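Local coordinates for protein NAD(P)-dependent oxidoreductase (Pseudomonas putida, PDB 7A3W) that probably uses NADPH to reduce imines and enimines, serving as a biocatalyst for conjugate reduction and reductive amination, at residues Val122-Ile126 against Ala172-Thr176; Glu193-Leu197 against Ala261-Thr266; His245-Glu250 against Tyr269-Arg274. All coordinates share one frame; numbering follows the deposited sequence.

Interaction 1: residues Val122-Ile126 against Ala172-Thr176; sequences VDAGI and ACTPT
In both D123 (chi1 -158°) and C173 (chi1 174°) the first torsion carries the outer group away from the backbone N, and since both CB atoms point across the contact, carboxylate and sulfur are brought to the same side, between strand and helix. C173 SG comes to rest against the peptide that joins A124 to G125, 3.6 Å from A124 C. A CB at G125 would point toward this sulfur, so glycine leaves it close against the backbone; cysteine suits 173 because it is slim and tolerates burial beside a peptide group. C173 CB also packs against the carbonyl of D123, 4.0 Å from D123 O. The polar half of the contact is relayed by a water between strand and helix. It donates to D123 OD2 (2.7 Å) and accepts from T174 N (2.9 Å), an amide near the start of helix 173-200, where the helix end would favour a nearby negative charge. D123 OD1 turns instead to a salt bridge with K75, so the two oxygens have separate duties. The strand is an inner one of the Rossmann sheet, with 95-98 parallel to it and 140-144 antiparallel, and it ends at I126, which lines the NADPH pocket. The long interdomain helix begins alongside; C173 N bonds to S143 OG of strand 140-144, while V107 of helix 104-116 touches both D123 and T174.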
ATOM      1  N   VAL B 122     -13.116  22.314  15.326  1.00 16.62           N
ATOM      2  CA  VAL B 122     -13.136  21.073  14.523  1.00 15.70           C
ATOM      3  C   VAL B 122     -11.684  20.765  14.165  1.00 15.89           C
ATOM      4  O   VAL B 122     -11.010  21.640  13.623  1.00 15.07           O
ATOM      5  CB  VAL B 122     -14.030  21.238  13.282  1.00 16.73           C
ATOM      6  CG1 VAL B 122     -14.100  19.960  12.477  1.00 17.68           C
ATOM      7  CG2 VAL B 122     -15.415  21.691  13.688  1.00 17.55           C
ATOM      8  N   ASP B 123     -11.240  19.551  14.474  1.00 17.01           N
ATOM      9  CA  ASP B 123      -9.898  19.072  14.078  1.00 16.50           C
ATOM     10  C   ASP B 123     -10.043  18.326  12.754  1.00 16.78           C
ATOM     11  O   ASP B 123     -11.125  17.760  12.485  1.00 16.89           O
ATOM     12  CB  ASP B 123      -9.271  18.240  15.190  1.00 16.98           C
ATOM     13  CG  ASP B 123      -7.764  18.235  15.024  1.00 16.29           C
ATOM     14  OD1 ASP B 123      -7.207  19.333  15.098  1.00 16.53           O
ATOM     15  OD2 ASP B 123      -7.186  17.155  14.772  1.00 19.06           O
ATOM     16  N   ALA B 124      -9.037  18.375  11.886  1.00 15.85           N
ATOM     17  CA  ALA B 124      -9.195  17.865  10.510  1.00 15.57           C
ATOM     18  C   ALA B 124      -7.862  17.316  10.003  1.00 17.21           C
ATOM     19  O   ALA B 124      -6.792  17.535  10.629  1.00 17.73           O
ATOM     20  CB  ALA B 124      -9.781  18.916   9.606  1.00 15.11           C
ATOM     21  N   GLY B 125      -7.943  16.483   8.989  1.00 17.17           N
ATOM     22  CA  GLY B 125      -6.757  15.840   8.406  1.00 16.21           C
ATOM     23  C   GLY B 125      -6.976  15.695   6.919  1.00 15.48           C
ATOM     24  O   GLY B 125      -8.012  15.118   6.528  1.00 16.30           O
ATOM     25  N   ILE B 126      -6.062  16.259   6.132  1.00 16.62           N
ATOM     26  CA  ILE B 126      -6.173  16.292   4.649  1.00 14.80           C
ATOM     27  C   ILE B 126      -5.553  15.017   4.079  1.00 16.25           C
ATOM     28  O   ILE B 126      -4.354  14.752   4.326  1.00 14.59           O
ATOM     29  CB  ILE B 126      -5.544  17.554   4.048  1.00 14.66           C
ATOM     30  CG1 ILE B 126      -6.102  18.838   4.676  1.00 15.42           C
ATOM     31  CG2 ILE B 126      -5.725  17.523   2.540  1.00 15.42           C
ATOM     32  CD1 ILE B 126      -5.315  20.091   4.391  1.00 14.56           C
ATOM     33  N   ALA B 172     -10.661  12.765  18.024  1.00 18.59           N
ATOM     34  CA  ALA B 172     -10.931  11.510  17.294  1.00 21.21           C
ATOM     35  C   ALA B 172     -10.117  11.496  15.995  1.00 21.70           C
ATOM     36  O   ALA B 172      -9.619  10.416  15.603  1.00 23.17           O
ATOM     37  CB  ALA B 172     -12.408  11.358  17.027  1.00 21.41           C
ATOM     38  N   CYS B 173      -9.976  12.653  15.336  1.00 18.96           N
ATOM     39  CA  CYS B 173      -9.406  12.726  13.973  1.00 18.34           C
ATOM     40  C   CYS B 173      -7.937  12.288  14.000  1.00 18.49           C
ATOM     41  O   CYS B 173      -7.524  11.449  13.131  1.00 19.20           O
ATOM     42  CB  CYS B 173      -9.585  14.128  13.394  1.00 18.51           C
ATOM     43  SG  CYS B 173      -8.756  14.343  11.807  1.00 21.65           S
ATOM     44  N   THR B 174      -7.147  12.840  14.911  1.00 18.83           N
ATOM     45  CA  THR B 174      -5.662  12.714  14.888  1.00 19.08           C
ATOM     46  C   THR B 174      -5.212  11.248  14.866  1.00 19.67           C
ATOM     47  O   THR B 174      -4.362  10.893  14.053  1.00 17.17           O
ATOM     48  CB  THR B 174      -5.013  13.547  16.000  1.00 20.98           C
ATOM     49  OG1 THR B 174      -5.041  14.877  15.496  1.00 22.52           O
ATOM     50  CG2 THR B 174      -3.578  13.161  16.293  1.00 20.07           C
ATOM     51  N   PRO B 175      -5.626  10.351  15.789  1.00 20.03           N
ATOM     52  CA  PRO B 175      -5.069   8.995  15.775  1.00 21.46           C
ATOM     53  C   PRO B 175      -5.383   8.241  14.483  1.00 19.06           C
ATOM     54  O   PRO B 175      -4.534   7.541  13.967  1.00 20.17           O
ATOM     55  CB  PRO B 175      -5.669   8.343  17.031  1.00 21.46           C
ATOM     56  CG  PRO B 175      -6.009   9.531  17.914  1.00 21.88           C
ATOM     57  CD  PRO B 175      -6.514  10.582  16.947  1.00 21.58           C
ATOM     58  N   THR B 176      -6.597   8.411  13.964  1.00 18.85           N
ATOM     59  CA  THR B 176      -7.038   7.786  12.702  1.00 18.53           C
ATOM     60  C   THR B 176      -6.216   8.348  11.542  1.00 17.24           C
ATOM     61  O   THR B 176      -5.711   7.564  10.732  1.00 15.13           O
ATOM     62  CB  THR B 176      -8.545   7.979  12.547  1.00 18.93           C
ATOM     63  OG1 THR B 176      -9.135   7.171  13.570  1.00 20.54           O
ATOM     64  CG2 THR B 176      -9.078   7.592  11.182  1.00 18.96           C
TER
HETATM   65  O   HOH W   1      -7.963  15.117  16.424  1.00 18.19           O

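Interaction 2: residues Glu193-Leu197 against Ala261-Thr266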
ATOM      1  N   GLU B 193      10.834   0.594  -2.808  1.00 19.25           N
ATOM      2  CA  GLU B 193      11.745  -0.559  -2.584  1.00 19.34           C
ATOM      3  C   GLU B 193      11.596  -1.585  -3.730  1.00 18.83           C
ATOM      4  O   GLU B 193      12.611  -2.037  -4.270  1.00 17.57           O
ATOM      5  CB  GLU B 193      11.423  -1.121  -1.213  1.00 20.35           C
ATOM      6  CG  GLU B 193      12.387  -2.166  -0.755  1.00 22.21           C
ATOM      7  CD  GLU B 193      12.336  -2.396   0.751  1.00 22.76           C
ATOM      8  OE1 GLU B 193      12.437  -1.389   1.518  1.00 24.75           O
ATOM      9  OE2 GLU B 193      12.223  -3.554   1.160  1.00 22.31           O
ATOM     10  N   GLY B 194      10.360  -1.891  -4.137  1.00 17.16           N
ATOM     11  CA  GLY B 194      10.071  -2.754  -5.298  1.00 17.95           C
ATOM     12  C   GLY B 194      10.496  -2.131  -6.623  1.00 18.29           C
ATOM     13  O   GLY B 194      11.078  -2.843  -7.468  1.00 17.74           O
ATOM     14  N   ALA B 195      10.208  -0.847  -6.827  1.00 18.66           N
ATOM     15  CA  ALA B 195      10.523  -0.144  -8.086  1.00 18.19           C
ATOM     16  C   ALA B 195      12.040  -0.164  -8.269  1.00 17.94           C
ATOM     17  O   ALA B 195      12.503  -0.383  -9.406  1.00 18.86           O
ATOM     18  CB  ALA B 195       9.980   1.258  -8.062  1.00 19.08           C
ATOM     19  N   VAL B 196      12.791  -0.026  -7.178  1.00 18.23           N
ATOM     20  CA  VAL B 196      14.275  -0.051  -7.244  1.00 19.24           C
ATOM     21  C   VAL B 196      14.733  -1.463  -7.624  1.00 20.53           C
ATOM     22  O   VAL B 196      15.555  -1.585  -8.563  1.00 20.28           O
ATOM     23  CB  VAL B 196      14.915   0.475  -5.956  1.00 18.73           C
ATOM     24  CG1 VAL B 196      16.394   0.143  -5.911  1.00 19.38           C
ATOM     25  CG2 VAL B 196      14.690   1.968  -5.802  1.00 17.74           C
ATOM     26  N   LEU B 197      14.202  -2.504  -6.979  1.00 18.95           N
ATOM     27  CA  LEU B 197      14.558  -3.899  -7.358  1.00 19.07           C
ATOM     28  C   LEU B 197      14.246  -4.113  -8.842  1.00 18.58           C
ATOM     29  O   LEU B 197      15.105  -4.646  -9.578  1.00 17.86           O
ATOM     30  CB  LEU B 197      13.809  -4.896  -6.467  1.00 19.60           C
ATOM     31  CG  LEU B 197      14.179  -6.375  -6.680  1.00 20.59           C
ATOM     32  CD1 LEU B 197      15.669  -6.599  -6.467  1.00 21.33           C
ATOM     33  CD2 LEU B 197      13.402  -7.273  -5.730  1.00 20.55           C
ATOM     34  N   ALA B 261      19.930  -3.279  -3.543  1.00 30.82           N
ATOM     35  CA  ALA B 261      18.761  -2.409  -3.344  1.00 28.69           C
ATOM     36  C   ALA B 261      18.484  -2.343  -1.842  1.00 26.71           C
ATOM     37  O   ALA B 261      18.720  -3.296  -1.115  1.00 25.21           O
ATOM     38  CB  ALA B 261      17.587  -2.928  -4.118  1.00 27.39           C
ATOM     39  N   PRO B 262      17.975  -1.213  -1.325  1.00 26.50           N
ATOM     40  CA  PRO B 262      17.540  -1.137   0.070  1.00 24.93           C
ATOM     41  C   PRO B 262      16.370  -2.090   0.349  1.00 26.04           C
ATOM     42  O   PRO B 262      15.549  -2.333  -0.543  1.00 24.28           O
ATOM     43  CB  PRO B 262      17.092   0.311   0.280  1.00 25.11           C
ATOM     44  CG  PRO B 262      17.530   1.059  -0.964  1.00 26.16           C
ATOM     45  CD  PRO B 262      17.810   0.042  -2.053  1.00 25.53           C
ATOM     46  N   HIS B 263      16.290  -2.567   1.591  1.00 24.95           N
ATOM     47  CA  HIS B 263      15.340  -3.619   2.019  1.00 23.11           C
ATOM     48  C   HIS B 263      14.801  -3.355   3.426  1.00 22.15           C
ATOM     49  O   HIS B 263      14.379  -4.322   4.085  1.00 22.68           O
ATOM     50  CB  HIS B 263      16.022  -4.982   1.886  1.00 24.29           C
ATOM     51  CG  HIS B 263      17.316  -5.076   2.615  1.00 23.22           C
ATOM     52  ND1 HIS B 263      17.378  -5.315   3.966  1.00 26.61           N
ATOM     53  CD2 HIS B 263      18.589  -4.958   2.194  1.00 25.50           C
ATOM     54  CE1 HIS B 263      18.638  -5.362   4.350  1.00 24.23           C
ATOM     55  NE2 HIS B 263      19.401  -5.153   3.289  1.00 24.54           N
ATOM     56  N   ALA B 264      14.736  -2.093   3.857  1.00 20.49           N
ATOM     57  CA  ALA B 264      14.229  -1.720   5.197  1.00 19.40           C
ATOM     58  C   ALA B 264      12.736  -2.060   5.335  1.00 18.68           C
ATOM     59  O   ALA B 264      12.268  -2.426   6.434  1.00 17.81           O
ATOM     60  CB  ALA B 264      14.469  -0.252   5.434  1.00 21.10           C
ATOM     61  N   SER B 265      11.961  -1.863   4.282  1.00 17.23           N
ATOM     62  CA  SER B 265      10.516  -2.155   4.340  1.00 18.43           C
ATOM     63  C   SER B 265      10.299  -3.675   4.439  1.00 17.44           C
ATOM     64  O   SER B 265       9.454  -4.110   5.199  1.00 18.42           O
ATOM     65  CB  SER B 265       9.808  -1.563   3.157  1.00 19.26           C
ATOM     66  OG  SER B 265       8.420  -1.743   3.328  1.00 21.97           O
ATOM     67  N   THR B 266      11.030  -4.456   3.660  1.00 17.53           N
ATOM     68  CA  THR B 266      10.989  -5.934   3.699  1.00 16.88           C
ATOM     69  C   THR B 266      11.471  -6.407   5.082  1.00 18.02           C
ATOM     70  O   THR B 266      10.849  -7.313   5.655  1.00 18.60           O
ATOM     71  CB  THR B 266      11.801  -6.494   2.533  1.00 17.59           C
ATOM     72  OG1 THR B 266      11.157  -6.053   1.328  1.00 19.12           O
ATOM     73  CG2 THR B 266      11.920  -8.002   2.577  1.00 17.95           C
TER
HETATM   74  O   HOH W   2      14.885  -1.371  -3.119  1.00 27.76           O
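The loop 261-263 runs antiparallel to the last turns of helix 173-200, with E193 CA 6.4 Å from P262 CA and L197 CA 6.0 Å from A261 CA. At its end helix 264-278 starts, with H263 in the N-cap position, and the motif here is a buried carboxylate held by the first-turn amides of a helix, within the all-helical C-terminal domain of the imine reductase fold. E193 is long enough to reach it: with CG opposite the backbone N (chi1 -172°) and the chain extended beyond, the side chain passes P262 O and ends over the new helix. E193 OE1 uses its syn lone pair to accept from S265 N (2.8 Å, 152° at the hydrogen). E193 OE2 takes two donors from one residue: T266 N reaches it at 2.9 Å on the syn side, 22° out of the carboxylate plane, and T266 OG1, whose rotamer sets it beside its own backbone N, comes in nearly along the C-O axis at 2.7 Å. Positive polarity at the helix start probably helps stabilise a buried negative charge. OE1 has a further partner, Y272 OH of the second subunit, which also bonds to A264 N, so the dimer interface shares this site. With a leucine here, the amides of S265 and T266 would probably be left without their acceptor, and the T266 hydroxyl and Y272 of the second subunit without theirs. V196, one turn on, is the apolar counterpart: its CG1 meets A261 CB at 3.8 Å and also touches P262 CD. Between the two halves a water donates to E193 O at 2.6 Å and to P262 O at 2.8 Å.

Interaction 3: residues His245-Glu250 against Tyr269-Arg274; sequences HVAGQE and YLSYCR
V246 and C273 form the tight centre, where V246 CG2 presses on C273 CB at 3.4 Å, closer than carbons usually come. A branched valine and a small cysteine fit here because neither has a long chain to find room for. C273 SG in turn lies over one face of the Y269 ring, 3.4 Å above its plane and offset toward the rim. The ring is sent across the contact by chi1 of 164°, and Q249 passes its edge at about a right angle, with Q249 CG 3.6 Å from Y269 CE2. F185 of the second subunit stacks on the same tyrosine. The phenol oxygen reaches past Q249 to H245, where Y269 OH sits 3.2 Å from H245 CD2. Y269 OH donates to a water at 2.8 Å, which itself donates to H245 O and Q249 OE1, so one water serves three polar atoms. All this belongs to an antiparallel pair of helices in the helical C-terminal domain that, as in related imine reductases, works in a dimer; the axes of segments 245-250 and 269-274 approach to 10.3 Å and their directions differ by 154°. H245 NE2 bonds to Y129 OH of the second subunit and Q249 NE2 to Y181 O of that subunit. On the far side the packing thins. L270 CD2 still covers V246 CG1 and Q249 CB, but beyond it lie the partly exposed E250 and the exposed R274, whose long flexible chains suit a solvent edge. Their salt bridge is end-on: R274 NH2 donates to the anti lone pair of E250 OE2 at 3.1 Å, and NH1 makes a longer bond to that same oxygen, the carboxylate and guanidinium planes being turned 32° apart.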
ATOM      1  N   HIS B 245       4.757 -17.473   3.966  1.00 16.75           N
ATOM      2  CA  HIS B 245       5.028 -16.030   3.750  1.00 16.36           C
ATOM      3  C   HIS B 245       6.497 -15.736   4.080  1.00 16.43           C
ATOM      4  O   HIS B 245       7.174 -15.043   3.297  1.00 17.92           O
ATOM      5  CB  HIS B 245       4.123 -15.140   4.610  1.00 16.37           C
ATOM      6  CG  HIS B 245       2.751 -14.944   4.053  1.00 15.53           C
ATOM      7  ND1 HIS B 245       1.716 -15.792   4.329  1.00 17.86           N
ATOM      8  CD2 HIS B 245       2.242 -13.964   3.282  1.00 16.15           C
ATOM      9  CE1 HIS B 245       0.615 -15.379   3.704  1.00 17.40           C
ATOM     10  NE2 HIS B 245       0.909 -14.249   3.076  1.00 17.48           N
ATOM     11  N   VAL B 246       6.998 -16.298   5.170  1.00 15.87           N
ATOM     12  CA  VAL B 246       8.391 -15.990   5.586  1.00 16.25           C
ATOM     13  C   VAL B 246       9.343 -16.586   4.539  1.00 18.02           C
ATOM     14  O   VAL B 246      10.286 -15.879   4.100  1.00 19.56           O
ATOM     15  CB  VAL B 246       8.676 -16.501   7.010  1.00 16.58           C
ATOM     16  CG1 VAL B 246      10.165 -16.462   7.323  1.00 16.94           C
ATOM     17  CG2 VAL B 246       7.946 -15.657   8.033  1.00 16.79           C
ATOM     18  N   ALA B 247       9.135 -17.847   4.153  1.00 18.25           N
ATOM     19  CA  ALA B 247      10.045 -18.542   3.219  1.00 17.91           C
ATOM     20  C   ALA B 247      10.089 -17.747   1.918  1.00 18.52           C
ATOM     21  O   ALA B 247      11.147 -17.586   1.368  1.00 17.67           O
ATOM     22  CB  ALA B 247       9.608 -19.962   2.993  1.00 19.71           C
ATOM     23  N   GLY B 248       8.937 -17.291   1.435  1.00 18.24           N
ATOM     24  CA  GLY B 248       8.856 -16.484   0.203  1.00 18.96           C
ATOM     25  C   GLY B 248       9.560 -15.147   0.349  1.00 18.39           C
ATOM     26  O   GLY B 248      10.320 -14.777  -0.553  1.00 16.93           O
ATOM     27  N   GLN B 249       9.329 -14.419   1.442  1.00 18.58           N
ATOM     28  CA  GLN B 249       9.893 -13.054   1.576  1.00 17.97           C
ATOM     29  C   GLN B 249      11.397 -13.143   1.852  1.00 18.15           C
ATOM     30  O   GLN B 249      12.073 -12.146   1.609  1.00 19.01           O
ATOM     31  CB  GLN B 249       9.165 -12.199   2.615  1.00 18.35           C
ATOM     32  CG  GLN B 249       9.091 -10.745   2.193  1.00 19.27           C
ATOM     33  CD  GLN B 249       8.153 -10.475   1.041  1.00 19.99           C
ATOM     34  OE1 GLN B 249       7.462 -11.367   0.562  1.00 21.82           O
ATOM     35  NE2 GLN B 249       8.103  -9.224   0.608  1.00 20.08           N
ATOM     36  N   GLU B 250      11.909 -14.285   2.309  1.00 18.22           N
ATOM     37  CA  GLU B 250      13.371 -14.423   2.481  1.00 20.48           C
ATOM     38  C   GLU B 250      14.024 -14.497   1.096  1.00 19.89           C
ATOM     39  O   GLU B 250      15.176 -14.068   0.946  1.00 20.86           O
ATOM     40  CB  GLU B 250      13.712 -15.644   3.326  1.00 23.45           C
ATOM     41  CG  GLU B 250      13.440 -15.448   4.798  1.00 27.08           C
ATOM     42  CD  GLU B 250      13.585 -16.721   5.621  1.00 33.24           C
ATOM     43  OE1 GLU B 250      13.529 -17.817   5.031  1.00 38.66           O
ATOM     44  OE2 GLU B 250      13.722 -16.621   6.856  1.00 37.99           O
ATOM     45  N   TYR B 269       8.486  -5.965   7.552  1.00 20.36           N
ATOM     46  CA  TYR B 269       7.455  -7.014   7.379  1.00 20.33           C
ATOM     47  C   TYR B 269       7.974  -8.346   7.930  1.00 20.29           C
ATOM     48  O   TYR B 269       7.243  -9.035   8.642  1.00 20.76           O
ATOM     49  CB  TYR B 269       7.076  -7.129   5.908  1.00 20.49           C
ATOM     50  CG  TYR B 269       6.331  -8.385   5.559  1.00 18.61           C
ATOM     51  CD1 TYR B 269       4.990  -8.567   5.883  1.00 18.04           C
ATOM     52  CD2 TYR B 269       6.976  -9.400   4.886  1.00 18.46           C
ATOM     53  CE1 TYR B 269       4.322  -9.724   5.533  1.00 18.42           C
ATOM     54  CE2 TYR B 269       6.326 -10.560   4.529  1.00 17.94           C
ATOM     55  CZ  TYR B 269       4.988 -10.711   4.824  1.00 18.51           C
ATOM     56  OH  TYR B 269       4.376 -11.872   4.453  1.00 19.77           O
ATOM     57  N   LEU B 270       9.224  -8.703   7.639  1.00 20.01           N
ATOM     58  CA  LEU B 270       9.772 -10.007   8.112  1.00 21.58           C
ATOM     59  C   LEU B 270       9.818 -10.014   9.641  1.00 21.48           C
ATOM     60  O   LEU B 270       9.528 -11.079  10.219  1.00 19.63           O
ATOM     61  CB  LEU B 270      11.145 -10.270   7.493  1.00 22.07           C
ATOM     62  CG  LEU B 270      11.110 -10.964   6.137  1.00 23.78           C
ATOM     63  CD1 LEU B 270      12.501 -10.995   5.520  1.00 25.25           C
ATOM     64  CD2 LEU B 270      10.531 -12.369   6.257  1.00 24.63           C
ATOM     65  N   SER B 271      10.142  -8.884  10.270  1.00 21.89           N
ATOM     66  CA  SER B 271      10.182  -8.782  11.751  1.00 22.43           C
ATOM     67  C   SER B 271       8.788  -9.060  12.314  1.00 22.70           C
ATOM     68  O   SER B 271       8.681  -9.722  13.352  1.00 21.47           O
ATOM     69  CB  SER B 271      10.737  -7.449  12.223  1.00 22.38           C
ATOM     70  OG  SER B 271       9.776  -6.409  12.108  1.00 22.28           O
ATOM     71  N   TYR B 272       7.723  -8.601  11.653  1.00 20.19           N
ATOM     72  CA  TYR B 272       6.344  -8.822  12.131  1.00 19.15           C
ATOM     73  C   TYR B 272       5.978 -10.298  11.935  1.00 20.62           C
ATOM     74  O   TYR B 272       5.345 -10.903  12.825  1.00 23.97           O
ATOM     75  CB  TYR B 272       5.378  -7.878  11.429  1.00 20.05           C
ATOM     76  CG  TYR B 272       5.611  -6.417  11.725  1.00 19.93           C
ATOM     77  CD1 TYR B 272       6.357  -6.012  12.818  1.00 19.21           C
ATOM     78  CD2 TYR B 272       5.019  -5.432  10.944  1.00 21.19           C
ATOM     79  CE1 TYR B 272       6.541  -4.675  13.113  1.00 20.38           C
ATOM     80  CE2 TYR B 272       5.184  -4.084  11.237  1.00 21.16           C
ATOM     81  CZ  TYR B 272       5.957  -3.705  12.325  1.00 21.27           C
ATOM     82  OH  TYR B 272       6.160  -2.394  12.656  1.00 20.58           O
ATOM     83  N   CYS B 273       6.362 -10.873  10.799  1.00 19.16           N
ATOM     84  CA  CYS B 273       6.226 -12.321  10.543  1.00 19.35           C
ATOM     85  C   CYS B 273       6.900 -13.110  11.663  1.00 20.25           C
ATOM     86  O   CYS B 273       6.286 -14.048  12.158  1.00 20.49           O
ATOM     87  CB  CYS B 273       6.821 -12.712   9.209  1.00 18.49           C
ATOM     88  SG  CYS B 273       5.786 -12.168   7.822  1.00 19.44           S
ATOM     89  N   ARG B 274       8.125 -12.738  12.028  1.00 21.98           N
ATOM     90  CA  ARG B 274       8.911 -13.495  13.038  1.00 24.98           C
ATOM     91  C   ARG B 274       8.259 -13.333  14.412  1.00 23.62           C
ATOM     92  O   ARG B 274       8.181 -14.324  15.140  1.00 25.21           O
ATOM     93  CB  ARG B 274      10.385 -13.096  12.965  1.00 25.24           C
ATOM     94  CG  ARG B 274      11.062 -13.624  11.708  1.00 29.90           C
ATOM     95  CD  ARG B 274      12.558 -13.443  11.743  1.00 33.37           C
ATOM     96  NE  ARG B 274      13.094 -13.251  10.404  1.00 37.64           N
ATOM     97  CZ  ARG B 274      13.161 -14.194   9.479  1.00 38.74           C
ATOM     98  NH1 ARG B 274      12.717 -15.415   9.734  1.00 40.97           N
ATOM     99  NH2 ARG B 274      13.694 -13.918   8.305  1.00 39.45           N
TER
HETATM  100  O   HOH W   3       5.499 -13.152   2.186  1.00 21.45           O

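From the N terminus, the chain first builds the Rossmann domain, and interaction 1 closes the loop that holds strands 140-144 and 164-165 and helix 146-157, bringing the start of helix 173-200 back to strand 120-126. That same helix then leads into the C-terminal domain, and near its far end interaction 2 opens, about 31 Å from interaction 1 between centres. The loop it closes holds helices 205-232 and 242-258. Interaction 3 starts inside this loop and finishes beyond it, so the two cross, whereas interaction 1 precedes both in series. Helix 264-278 serves both later contacts: its own first turn meets helix 173-200, and its later turns meet helix 242-258. All three reach the second subunit.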